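Local atomic coordinates of carbohydrate oxidase (PDB entry 3RJA), a protein that oxidises the C1 hydroxyl of mono-, oligo- and polysaccharides to the lactone, using FAD and reducing molecular oxygen to hydrogen peroxide. Residues I92-Y97 / G113-V118; I386-R391 / G408-V413; E268-A273 / Y285-T290. All blocks are in the same frame, centred on the assembly; numbering follows the deposited sequence.

Contact 1: I92-Y97 / G113-V118; sequences IDVISY and GHLATV. With ZN (zinc ion), chain D.
His114 on the helix meets the backbone of Ile92 with the edge of its imidazole. His114 NE2 lies 2.8 Å from Ile92 O, which sits near the ring plane. The hydrogen bond is weak, since the N-H...O angle is only 122°. A water is the second neighbour at this edge: it takes a weak bond from His114 NE2 and donates to Asp93 OD1 at 2.7 Å. The side chain of Ile92 crosses the imidazole at about a right angle, with CB 3.9 Å from His114 NE2. On the far side of the ring, His114 ND1 binds a zinc ion at 2.0 Å. Two waters and Asp309 also bind this zinc. CG stands anti to the backbone N (chi1 171°), which turns the ring toward the loop; its two nitrogens then serve the loop and the metal. Within the FAD-binding domain, helix 112-123 here packs against the start of the edge strand 94-98. Beside the polar part, Val94 CG2 touches Val118 CG1 at 3.7 Å, the two valines sliding past each other in opposite directions. Val118 CG2 also lies over one face of the His114 ring, toward its rim. Outside the two segments, Asp93 N is hydrogen-bonded to Glu107 OE1.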
loop_
_atom_site.group_PDB
_atom_site.type_symbol
_atom_site.label_atom_id
_atom_site.label_comp_id
_atom_site.label_asym_id
_atom_site.label_seq_id
_atom_site.Cartn_x
_atom_site.Cartn_y
_atom_site.Cartn_z
ATOM N N ILE A 92 -2.212 -12.761 14.398
ATOM C CA ILE A 92 -3.267 -11.886 13.926
ATOM C C ILE A 92 -3.924 -11.024 14.998
ATOM O O ILE A 92 -4.862 -10.298 14.699
ATOM C CB ILE A 92 -4.400 -12.735 13.217
ATOM C CG1 ILE A 92 -5.028 -13.735 14.197
ATOM C CG2 ILE A 92 -3.856 -13.425 11.965
ATOM C CD1 ILE A 92 -6.343 -14.388 13.663
ATOM N N ASP A 93 -3.470 -11.118 16.240
ATOM C CA ASP A 93 -4.224 -10.490 17.334
ATOM C C ASP A 93 -3.946 -9.012 17.528
ATOM O O ASP A 93 -2.805 -8.562 17.380
ATOM C CB ASP A 93 -3.886 -11.175 18.647
ATOM C CG ASP A 93 -4.330 -12.631 18.665
ATOM O OD1 ASP A 93 -5.233 -13.004 17.891
ATOM O OD2 ASP A 93 -3.759 -13.394 19.450
ATOM N N VAL A 94 -4.996 -8.285 17.886
ATOM C CA VAL A 94 -4.849 -7.083 18.696
ATOM C C VAL A 94 -4.496 -7.524 20.122
ATOM O O VAL A 94 -5.345 -8.061 20.873
ATOM C CB VAL A 94 -6.107 -6.207 18.648
ATOM C CG1 VAL A 94 -5.939 -5.002 19.563
ATOM C CG2 VAL A 94 -6.390 -5.788 17.175
ATOM N N ILE A 95 -3.220 -7.375 20.445
ATOM C CA ILE A 95 -2.624 -7.850 21.707
ATOM C C ILE A 95 -3.177 -7.083 22.910
ATOM O O ILE A 95 -3.453 -7.672 23.945
ATOM C CB ILE A 95 -1.081 -7.692 21.705
ATOM C CG1 ILE A 95 -0.456 -8.449 20.517
ATOM C CG2 ILE A 95 -0.469 -8.201 23.024
ATOM C CD1 ILE A 95 0.983 -7.941 20.158
ATOM N N SER A 96 -3.326 -5.769 22.772
ATOM C CA SER A 96 -3.768 -4.942 23.888
ATOM C C SER A 96 -4.358 -3.672 23.312
ATOM O O SER A 96 -4.057 -3.295 22.171
ATOM C CB SER A 96 -2.596 -4.610 24.823
ATOM O OG SER A 96 -1.617 -3.802 24.139
ATOM N N TYR A 97 -5.219 -3.033 24.093
ATOM C CA TYR A 97 -5.771 -1.755 23.742
ATOM C C TYR A 97 -5.829 -0.946 25.025
ATOM O O TYR A 97 -6.316 -1.427 26.045
ATOM C CB TYR A 97 -7.165 -1.884 23.109
ATOM C CG TYR A 97 -7.819 -0.534 22.934
ATOM C CD1 TYR A 97 -7.419 0.312 21.915
ATOM C CD2 TYR A 97 -8.816 -0.079 23.831
ATOM C CE1 TYR A 97 -7.980 1.596 21.764
ATOM C CE2 TYR A 97 -9.385 1.188 23.695
ATOM C CZ TYR A 97 -8.957 2.025 22.655
ATOM O OH TYR A 97 -9.493 3.279 22.494
ATOM N N GLY A 113 -8.818 -6.047 7.010
ATOM C CA GLY A 113 -10.230 -6.312 7.347
ATOM C C GLY A 113 -10.357 -6.840 8.760
ATOM O O GLY A 113 -11.288 -6.475 9.477
ATOM N N HIS A 114 -9.416 -7.700 9.169
ATOM C CA HIS A 114 -9.442 -8.264 10.521
ATOM C C HIS A 114 -9.112 -7.197 11.591
ATOM O O HIS A 114 -9.814 -7.079 12.604
ATOM C CB HIS A 114 -8.507 -9.479 10.606
ATOM C CG HIS A 114 -8.297 -10.007 11.996
ATOM N ND1 HIS A 114 -9.263 -10.705 12.687
ATOM C CD2 HIS A 114 -7.220 -9.948 12.816
ATOM C CE1 HIS A 114 -8.795 -11.058 13.871
ATOM N NE2 HIS A 114 -7.562 -10.596 13.980
ATOM N N LEU A 115 -8.044 -6.436 11.354
ATOM C CA LEU A 115 -7.687 -5.283 12.193
ATOM C C LEU A 115 -8.911 -4.384 12.381
ATOM O O LEU A 115 -9.277 -4.044 13.517
ATOM C CB LEU A 115 -6.544 -4.485 11.539
ATOM C CG LEU A 115 -6.208 -3.157 12.212
ATOM C CD1 LEU A 115 -5.686 -3.428 13.652
ATOM C CD2 LEU A 115 -5.188 -2.340 11.361
ATOM N N ALA A 116 -9.562 -4.027 11.274
ATOM C CA ALA A 116 -10.696 -3.093 11.346
ATOM C C ALA A 116 -11.859 -3.709 12.105
ATOM O O ALA A 116 -12.544 -3.023 12.863
ATOM C CB ALA A 116 -11.139 -2.652 9.981
ATOM N N THR A 117 -12.104 -4.995 11.880
ATOM C CA THR A 117 -13.212 -5.681 12.567
ATOM C C THR A 117 -13.029 -5.714 14.076
ATOM O O THR A 117 -13.942 -5.347 14.815
ATOM C CB THR A 117 -13.405 -7.109 12.047
ATOM O OG1 THR A 117 -13.783 -7.035 10.673
ATOM C CG2 THR A 117 -14.540 -7.800 12.832
ATOM N N VAL A 118 -11.844 -6.135 14.518
ATOM C CA VAL A 118 -11.514 -6.235 15.942
ATOM C C VAL A 118 -11.551 -4.866 16.595
ATOM O O VAL A 118 -12.215 -4.701 17.613
ATOM C CB VAL A 118 -10.149 -6.962 16.219
ATOM C CG1 VAL A 118 -9.842 -7.027 17.738
ATOM C CG2 VAL A 118 -10.165 -8.380 15.645
HETATM ZN ZN ZN D . -11.100 -11.491 12.783
HETATM O O HOH W 1 -7.312 -11.879 16.521
HETATM O O HOH W 2 -12.266 -10.716 14.437
HETATM O O HOH W 3 -11.197 -13.574 12.744
#

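Contact 2: I386-R391 / G408-V413; sequences IQFYDR and GWVNSV. With ABL ((2R,3R,4R,5R)-4,5-dihydroxy-2-(hydroxymethyl)-6-oxopiperidin-3-yl beta-D-glucopyranoside), chain G.
Phe388 reaches from the strand to the helix and touches both Trp409 and Val410. The contact between the segments is apolar and buried. Phe388 CE1 lies over one face of the indole, offset toward its rim, 3.7 Å from Trp409 CG. The two rings are oblique, with planes at 51° and the centroids of the phenyl and the five-membered ring 5.2 Å apart. On the other side of the phenyl, Val410 CG2 approaches obliquely, 3.4 Å from Phe388 CE2. Across this contact the phenyl lies between Trp409 and Val410, and it also touches Phe337 of helix 332-345. Phe388 CG lies anti to its carbonyl carbon (chi1 -64°), which carries the ring toward the helix.

Polar bonds on the helix side fix the indole and the turn. Trp409 NE1 is hydrogen-bonded to Phe337 O, and the indole stacks with Phe337 and Tyr340. Ser412 OG donates to Trp409 O at 2.6 Å.

Alternate residues of the strand, Gln387, Tyr389 and Arg391, bind the substrate analogue. Arg391 gives two bonds: NH1 to ligand O2 at 2.8 Å, and NH2 to O3 in a nearly straight line (177°). Its NH1 also forms a salt bridge with Glu317. Tyr389 OH accepts from ligand O6A at 3.0 Å and is hydrogen-bonded to Glu317 as well. Gln387 NE2 makes a weak bond to the lactam oxygen O1A, while its OE1 is held by Tyr72. Strand 384-392 of the large antiparallel sheet therefore has two faces: one packs on helix 403-414, and the other forms a wall of the sugar-binding site.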
loop_
_atom_site.group_PDB
_atom_site.type_symbol
_atom_site.label_atom_id
_atom_site.label_comp_id
_atom_site.label_asym_id
_atom_site.label_seq_id
_atom_site.Cartn_x
_atom_site.Cartn_y
_atom_site.Cartn_z
ATOM N N ILE A 386 -1.118 7.619 -8.166
ATOM C CA ILE A 386 -1.735 7.039 -9.350
ATOM C C ILE A 386 -1.374 5.577 -9.428
ATOM O O ILE A 386 -0.194 5.223 -9.340
ATOM C CB ILE A 386 -1.275 7.775 -10.646
ATOM C CG1 ILE A 386 -1.659 9.268 -10.575
ATOM C CG2 ILE A 386 -1.830 7.092 -11.917
ATOM C CD1 ILE A 386 -1.068 10.129 -11.741
ATOM N N GLN A 387 -2.395 4.743 -9.582
ATOM C CA GLN A 387 -2.213 3.320 -9.807
ATOM C C GLN A 387 -2.648 2.930 -11.223
ATOM O O GLN A 387 -3.713 3.369 -11.703
ATOM C CB GLN A 387 -2.970 2.483 -8.757
ATOM C CG GLN A 387 -2.723 0.964 -8.968
ATOM C CD GLN A 387 -3.219 0.075 -7.846
ATOM O OE1 GLN A 387 -2.722 -1.047 -7.677
ATOM N NE2 GLN A 387 -4.239 0.545 -7.094
ATOM N N PHE A 388 -1.802 2.114 -11.868
ATOM C CA PHE A 388 -2.027 1.503 -13.169
ATOM C C PHE A 388 -1.988 -0.001 -12.938
ATOM O O PHE A 388 -1.045 -0.504 -12.325
ATOM C CB PHE A 388 -0.871 1.836 -14.128
ATOM C CG PHE A 388 -0.728 3.298 -14.471
ATOM C CD1 PHE A 388 -1.490 3.874 -15.498
ATOM C CD2 PHE A 388 0.197 4.077 -13.806
ATOM C CE1 PHE A 388 -1.341 5.222 -15.832
ATOM C CE2 PHE A 388 0.367 5.425 -14.123
ATOM C CZ PHE A 388 -0.405 6.004 -15.144
ATOM N N TYR A 389 -2.992 -0.720 -13.425
ATOM C CA TYR A 389 -3.177 -2.164 -13.098
ATOM C C TYR A 389 -3.652 -2.894 -14.361
ATOM O O TYR A 389 -4.570 -2.422 -15.019
ATOM C CB TYR A 389 -4.244 -2.315 -12.033
ATOM C CG TYR A 389 -4.197 -3.565 -11.163
ATOM C CD1 TYR A 389 -3.481 -3.570 -9.967
ATOM C CD2 TYR A 389 -4.924 -4.721 -11.494
ATOM C CE1 TYR A 389 -3.460 -4.676 -9.135
ATOM C CE2 TYR A 389 -4.914 -5.845 -10.641
ATOM C CZ TYR A 389 -4.172 -5.796 -9.466
ATOM O OH TYR A 389 -4.120 -6.873 -8.609
ATOM N N ASP A 390 -3.025 -4.027 -14.660
ATOM C CA ASP A 390 -3.185 -4.756 -15.909
ATOM C C ASP A 390 -3.361 -6.252 -15.588
ATOM O O ASP A 390 -2.396 -6.957 -15.294
ATOM C CB ASP A 390 -1.934 -4.526 -16.740
ATOM C CG ASP A 390 -2.042 -5.066 -18.149
ATOM O OD1 ASP A 390 -3.124 -5.612 -18.509
ATOM O OD2 ASP A 390 -1.011 -4.959 -18.882
ATOM N N ARG A 391 -4.598 -6.723 -15.633
ATOM C CA ARG A 391 -4.901 -8.056 -15.120
ATOM C C ARG A 391 -5.483 -9.079 -16.139
ATOM O O ARG A 391 -6.537 -8.861 -16.716
ATOM C CB ARG A 391 -5.836 -7.955 -13.908
ATOM C CG ARG A 391 -6.251 -9.318 -13.383
ATOM C CD ARG A 391 -7.012 -9.252 -12.085
ATOM N NE ARG A 391 -8.421 -8.871 -12.215
ATOM C CZ ARG A 391 -9.066 -8.062 -11.345
ATOM N NH1 ARG A 391 -8.425 -7.465 -10.302
ATOM N NH2 ARG A 391 -10.360 -7.810 -11.525
ATOM N N GLY A 408 4.092 2.329 -21.355
ATOM C CA GLY A 408 3.839 3.456 -22.248
ATOM C C GLY A 408 2.965 4.520 -21.602
ATOM O O GLY A 408 3.180 5.711 -21.800
ATOM N N TRP A 409 1.981 4.105 -20.810
ATOM C CA TRP A 409 1.120 5.085 -20.154
ATOM C C TRP A 409 1.920 5.910 -19.152
ATOM O O TRP A 409 1.762 7.119 -19.086
ATOM C CB TRP A 409 -0.069 4.414 -19.463
ATOM C CG TRP A 409 -1.351 5.218 -19.508
ATOM C CD1 TRP A 409 -1.497 6.573 -19.773
ATOM C CD2 TRP A 409 -2.655 4.724 -19.252
ATOM N NE1 TRP A 409 -2.823 6.924 -19.710
ATOM C CE2 TRP A 409 -3.553 5.808 -19.387
ATOM C CE3 TRP A 409 -3.166 3.452 -18.939
ATOM C CZ2 TRP A 409 -4.919 5.656 -19.226
ATOM C CZ3 TRP A 409 -4.508 3.314 -18.749
ATOM C CH2 TRP A 409 -5.377 4.408 -18.901
ATOM N N VAL A 410 2.781 5.241 -18.376
ATOM C CA VAL A 410 3.583 5.906 -17.360
ATOM C C VAL A 410 4.599 6.826 -18.053
ATOM O O VAL A 410 4.831 7.954 -17.621
ATOM C CB VAL A 410 4.305 4.864 -16.452
ATOM C CG1 VAL A 410 5.498 5.492 -15.720
ATOM C CG2 VAL A 410 3.314 4.233 -15.452
ATOM N N ASN A 411 5.190 6.331 -19.142
ATOM C CA ASN A 411 6.146 7.114 -19.920
ATOM C C ASN A 411 5.462 8.354 -20.507
ATOM O O ASN A 411 6.061 9.438 -20.568
ATOM C CB ASN A 411 6.774 6.255 -21.029
ATOM C CG ASN A 411 7.462 7.096 -22.099
ATOM O OD1 ASN A 411 8.585 7.575 -21.902
ATOM N ND2 ASN A 411 6.782 7.288 -23.244
ATOM N N SER A 412 4.197 8.194 -20.907
ATOM C CA SER A 412 3.428 9.335 -21.425
ATOM C C SER A 412 3.446 10.505 -20.439
ATOM O O SER A 412 3.521 11.653 -20.869
ATOM C CB SER A 412 1.992 8.947 -21.824
ATOM O OG SER A 412 1.093 9.062 -20.735
ATOM N N VAL A 413 3.406 10.219 -19.126
ATOM C CA VAL A 413 3.434 11.276 -18.111
ATOM C C VAL A 413 4.862 11.732 -17.802
ATOM O O VAL A 413 5.133 12.937 -17.751
ATOM C CB VAL A 413 2.685 10.862 -16.790
ATOM C CG1 VAL A 413 2.868 11.903 -15.677
ATOM C CG2 VAL A 413 1.221 10.646 -17.039
HETATM C C1A ABL G . -5.541 -1.253 -4.788
HETATM O O1A ABL G . -4.612 -0.621 -4.234
HETATM C C2A ABL G . -6.920 -0.599 -5.012
HETATM O O2A ABL G . -7.160 0.281 -3.915
HETATM C C3A ABL G . -8.074 -1.623 -5.153
HETATM O O3A ABL G . -9.215 -0.898 -5.676
HETATM C C4A ABL G . -7.683 -2.687 -6.161
HETATM O O1 ABL G . -8.751 -3.647 -6.367
HETATM C C5A ABL G . -6.424 -3.457 -5.632
HETATM N N5 ABL G . -5.344 -2.522 -5.219
HETATM C C6A ABL G . -5.795 -4.382 -6.706
HETATM O O6A ABL G . -5.079 -5.501 -6.151
HETATM C C1 ABL G . -9.623 -3.509 -7.525
HETATM C C2 ABL G . -10.234 -4.880 -7.908
HETATM O O2 ABL G . -9.166 -5.791 -8.192
HETATM C C3 ABL G . -11.169 -4.700 -9.111
HETATM O O3 ABL G . -11.775 -5.935 -9.490
HETATM C C4 ABL G . -12.227 -3.602 -8.770
HETATM O O4 ABL G . -13.140 -3.391 -9.838
HETATM C C5 ABL G . -11.518 -2.288 -8.421
HETATM O O5 ABL G . -10.634 -2.537 -7.301
HETATM C C6 ABL G . -12.500 -1.150 -8.120
HETATM O O6 ABL G . -13.437 -1.447 -7.135
#

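Contact 3: E268-A273 / Y285-T290; sequences EQWRAA and YVVNPT
Trp270 and Val287 come together from opposite directions, and their meeting is the tight part of this contact. Val287 CG1 lies at the edge of the indole, near its plane, 3.7 Å from Trp270 CH2. Thr290 approaches the same six-membered ring obliquely with its methyl group: CG2 is 3.8 Å from Trp270 CE3. The indole is buried. Its CG stands anti to the backbone N (chi1 167°), and this extends the ring from the helix toward the strand. Phe214 stacks on the indole, and Phe274 meets it with the planes at about 30°. With Trp270 cut back to an alanine, Val287 CG1 and the Thr290 methyl would probably lose their aromatic partner, and a gap would be likely to open between helix and strand.

The other side of the contact is looser and reaches solvent. Arg271 is exposed, and its chain bends at CB-CG (chi2 62°). Its guanidinium then lies across Val287, with one face toward CG2, which sits near the rim of the group. The closest approach is Arg271 NH1 to Val287 CG1 at 3.9 Å. Val287 is thus shared between the indole edge and the charged group. The polar ends are held by other means. Arg271 NE is hydrogen-bonded to Gln275 OE1 on the same helix. Arg271 NH2 donates to a water at 2.9 Å, and that water is also hydrogen-bonded to Tyr285 OH, 3.0 Å away. This one-water bridge joins the segments where Arg271 and Tyr285 have no direct contact. Helix 267-278 and strand 286-293 follow one another in the chain, and the helix covers one side of the large antiparallel sheet beside its outermost strand within this chain.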
loop_
_atom_site.group_PDB
_atom_site.type_symbol
_atom_site.label_atom_id
_atom_site.label_comp_id
_atom_site.label_asym_id
_atom_site.label_seq_id
_atom_site.Cartn_x
_atom_site.Cartn_y
_atom_site.Cartn_z
ATOM N N GLU A 268 -26.073 15.796 2.729
ATOM C CA GLU A 268 -26.329 17.208 2.381
ATOM C C GLU A 268 -25.046 18.025 2.544
ATOM O O GLU A 268 -24.773 18.917 1.738
ATOM C CB GLU A 268 -27.469 17.806 3.238
ATOM C CG GLU A 268 -28.877 17.161 3.030
ATOM C CD GLU A 268 -29.011 15.691 3.535
ATOM O OE1 GLU A 268 -28.313 15.257 4.496
ATOM O OE2 GLU A 268 -29.846 14.960 2.958
ATOM N N GLN A 269 -24.264 17.722 3.592
ATOM C CA GLN A 269 -22.966 18.369 3.782
ATOM C C GLN A 269 -22.011 17.969 2.657
ATOM O O GLN A 269 -21.238 18.799 2.172
ATOM C CB GLN A 269 -22.357 18.016 5.128
ATOM C CG GLN A 269 -23.050 18.668 6.303
ATOM C CD GLN A 269 -22.720 18.017 7.619
ATOM O OE1 GLN A 269 -22.540 16.801 7.712
ATOM N NE2 GLN A 269 -22.664 18.826 8.663
ATOM N N TRP A 270 -22.076 16.709 2.227
ATOM C CA TRP A 270 -21.232 16.281 1.108
ATOM C C TRP A 270 -21.522 17.147 -0.124
ATOM O O TRP A 270 -20.602 17.751 -0.714
ATOM C CB TRP A 270 -21.361 14.770 0.761
ATOM C CG TRP A 270 -20.710 14.540 -0.584
ATOM C CD1 TRP A 270 -19.367 14.571 -0.862
ATOM C CD2 TRP A 270 -21.373 14.394 -1.838
ATOM N NE1 TRP A 270 -19.148 14.411 -2.213
ATOM C CE2 TRP A 270 -20.363 14.300 -2.838
ATOM C CE3 TRP A 270 -22.723 14.302 -2.220
ATOM C CZ2 TRP A 270 -20.661 14.119 -4.182
ATOM C CZ3 TRP A 270 -23.027 14.114 -3.554
ATOM C CH2 TRP A 270 -21.999 14.020 -4.532
ATOM N N ARG A 271 -22.797 17.195 -0.516
ATOM C CA ARG A 271 -23.192 17.907 -1.729
ATOM C C ARG A 271 -22.730 19.367 -1.710
ATOM O O ARG A 271 -22.135 19.847 -2.677
ATOM C CB ARG A 271 -24.703 17.792 -1.992
ATOM C CG ARG A 271 -25.160 18.444 -3.288
ATOM C CD ARG A 271 -24.492 17.757 -4.476
ATOM N NE ARG A 271 -24.927 18.229 -5.791
ATOM C CZ ARG A 271 -25.769 17.569 -6.585
ATOM N NH1 ARG A 271 -26.316 16.422 -6.187
ATOM N NH2 ARG A 271 -26.081 18.062 -7.781
ATOM N N ALA A 272 -22.969 20.055 -0.598
ATOM C CA ALA A 272 -22.538 21.435 -0.454
ATOM C C ALA A 272 -21.016 21.518 -0.617
ATOM O O ALA A 272 -20.516 22.383 -1.312
ATOM C CB ALA A 272 -22.964 21.998 0.902
ATOM N N ALA A 273 -20.292 20.593 0.012
ATOM C CA ALA A 273 -18.825 20.594 -0.030
ATOM C C ALA A 273 -18.258 20.285 -1.430
ATOM O O ALA A 273 -17.210 20.810 -1.805
ATOM C CB ALA A 273 -18.263 19.615 1.012
ATOM N N TYR A 285 -22.104 14.942 -16.572
ATOM C CA TYR A 285 -21.856 14.049 -15.424
ATOM C C TYR A 285 -23.186 13.699 -14.791
ATOM O O TYR A 285 -24.160 14.442 -14.947
ATOM C CB TYR A 285 -20.926 14.694 -14.399
ATOM C CG TYR A 285 -21.485 15.929 -13.748
ATOM C CD1 TYR A 285 -22.312 15.844 -12.617
ATOM C CD2 TYR A 285 -21.192 17.192 -14.265
ATOM C CE1 TYR A 285 -22.833 17.034 -11.996
ATOM C CE2 TYR A 285 -21.702 18.380 -13.662
ATOM C CZ TYR A 285 -22.512 18.283 -12.547
ATOM O OH TYR A 285 -22.990 19.439 -12.007
ATOM N N VAL A 286 -23.248 12.568 -14.103
ATOM C CA VAL A 286 -24.427 12.235 -13.322
ATOM C C VAL A 286 -23.992 11.866 -11.907
ATOM O O VAL A 286 -23.233 10.903 -11.719
ATOM C CB VAL A 286 -25.235 11.031 -13.920
ATOM C CG1 VAL A 286 -26.436 10.662 -12.998
ATOM C CG2 VAL A 286 -25.728 11.314 -15.335
ATOM N N VAL A 287 -24.469 12.623 -10.923
ATOM C CA VAL A 287 -24.275 12.290 -9.524
ATOM C C VAL A 287 -25.085 11.032 -9.148
ATOM O O VAL A 287 -26.315 11.010 -9.277
ATOM C CB VAL A 287 -24.699 13.449 -8.604
ATOM C CG1 VAL A 287 -24.468 13.069 -7.137
ATOM C CG2 VAL A 287 -23.930 14.721 -8.966
ATOM N N ASN A 288 -24.380 9.984 -8.712
ATOM C CA ASN A 288 -25.025 8.758 -8.237
ATOM C C ASN A 288 -25.754 9.013 -6.907
ATOM O O ASN A 288 -25.367 9.919 -6.151
ATOM C CB ASN A 288 -23.979 7.646 -8.034
ATOM C CG ASN A 288 -23.008 7.499 -9.206
ATOM O OD1 ASN A 288 -23.352 7.721 -10.381
ATOM N ND2 ASN A 288 -21.777 7.094 -8.883
ATOM N N PRO A 289 -26.790 8.208 -6.593
ATOM C CA PRO A 289 -27.344 8.291 -5.233
ATOM C C PRO A 289 -26.238 8.093 -4.176
ATOM O O PRO A 289 -25.342 7.277 -4.362
ATOM C CB PRO A 289 -28.331 7.094 -5.165
ATOM C CG PRO A 289 -28.607 6.708 -6.582
ATOM C CD PRO A 289 -27.430 7.147 -7.409
ATOM N N THR A 290 -26.295 8.832 -3.077
ATOM C CA THR A 290 -25.328 8.648 -1.994
ATOM C C THR A 290 -25.734 7.427 -1.164
ATOM O O THR A 290 -26.870 6.967 -1.262
ATOM C CB THR A 290 -25.324 9.862 -1.050
ATOM O OG1 THR A 290 -26.668 10.119 -0.641
ATOM C CG2 THR A 290 -24.735 11.117 -1.727
HETATM O O HOH W 4 -24.952 19.819 -9.728
#

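How the contacts relate
Contact 2 is the buried one: all its touching residues lie inside the protein. Contacts 1 and 3 are only partly buried. All three pack a helix against a strand or its approach. Contacts 2 and 3 use the same antiparallel sheet, contact 2 on an inner strand and contact 3 on the outermost strand 286-293. Contact 1 belongs to the FAD-binding domain and a different sheet. It lies on the opposite side of the chain's centre from contact 2, their centres about 34 Å apart. Chemistry follows place. Contact 1 mixes apolar packing with a metal-bound histidine, contact 2 separates an aromatic interface from sugar-binding polar groups, and contact 3 grades from indole packing to water.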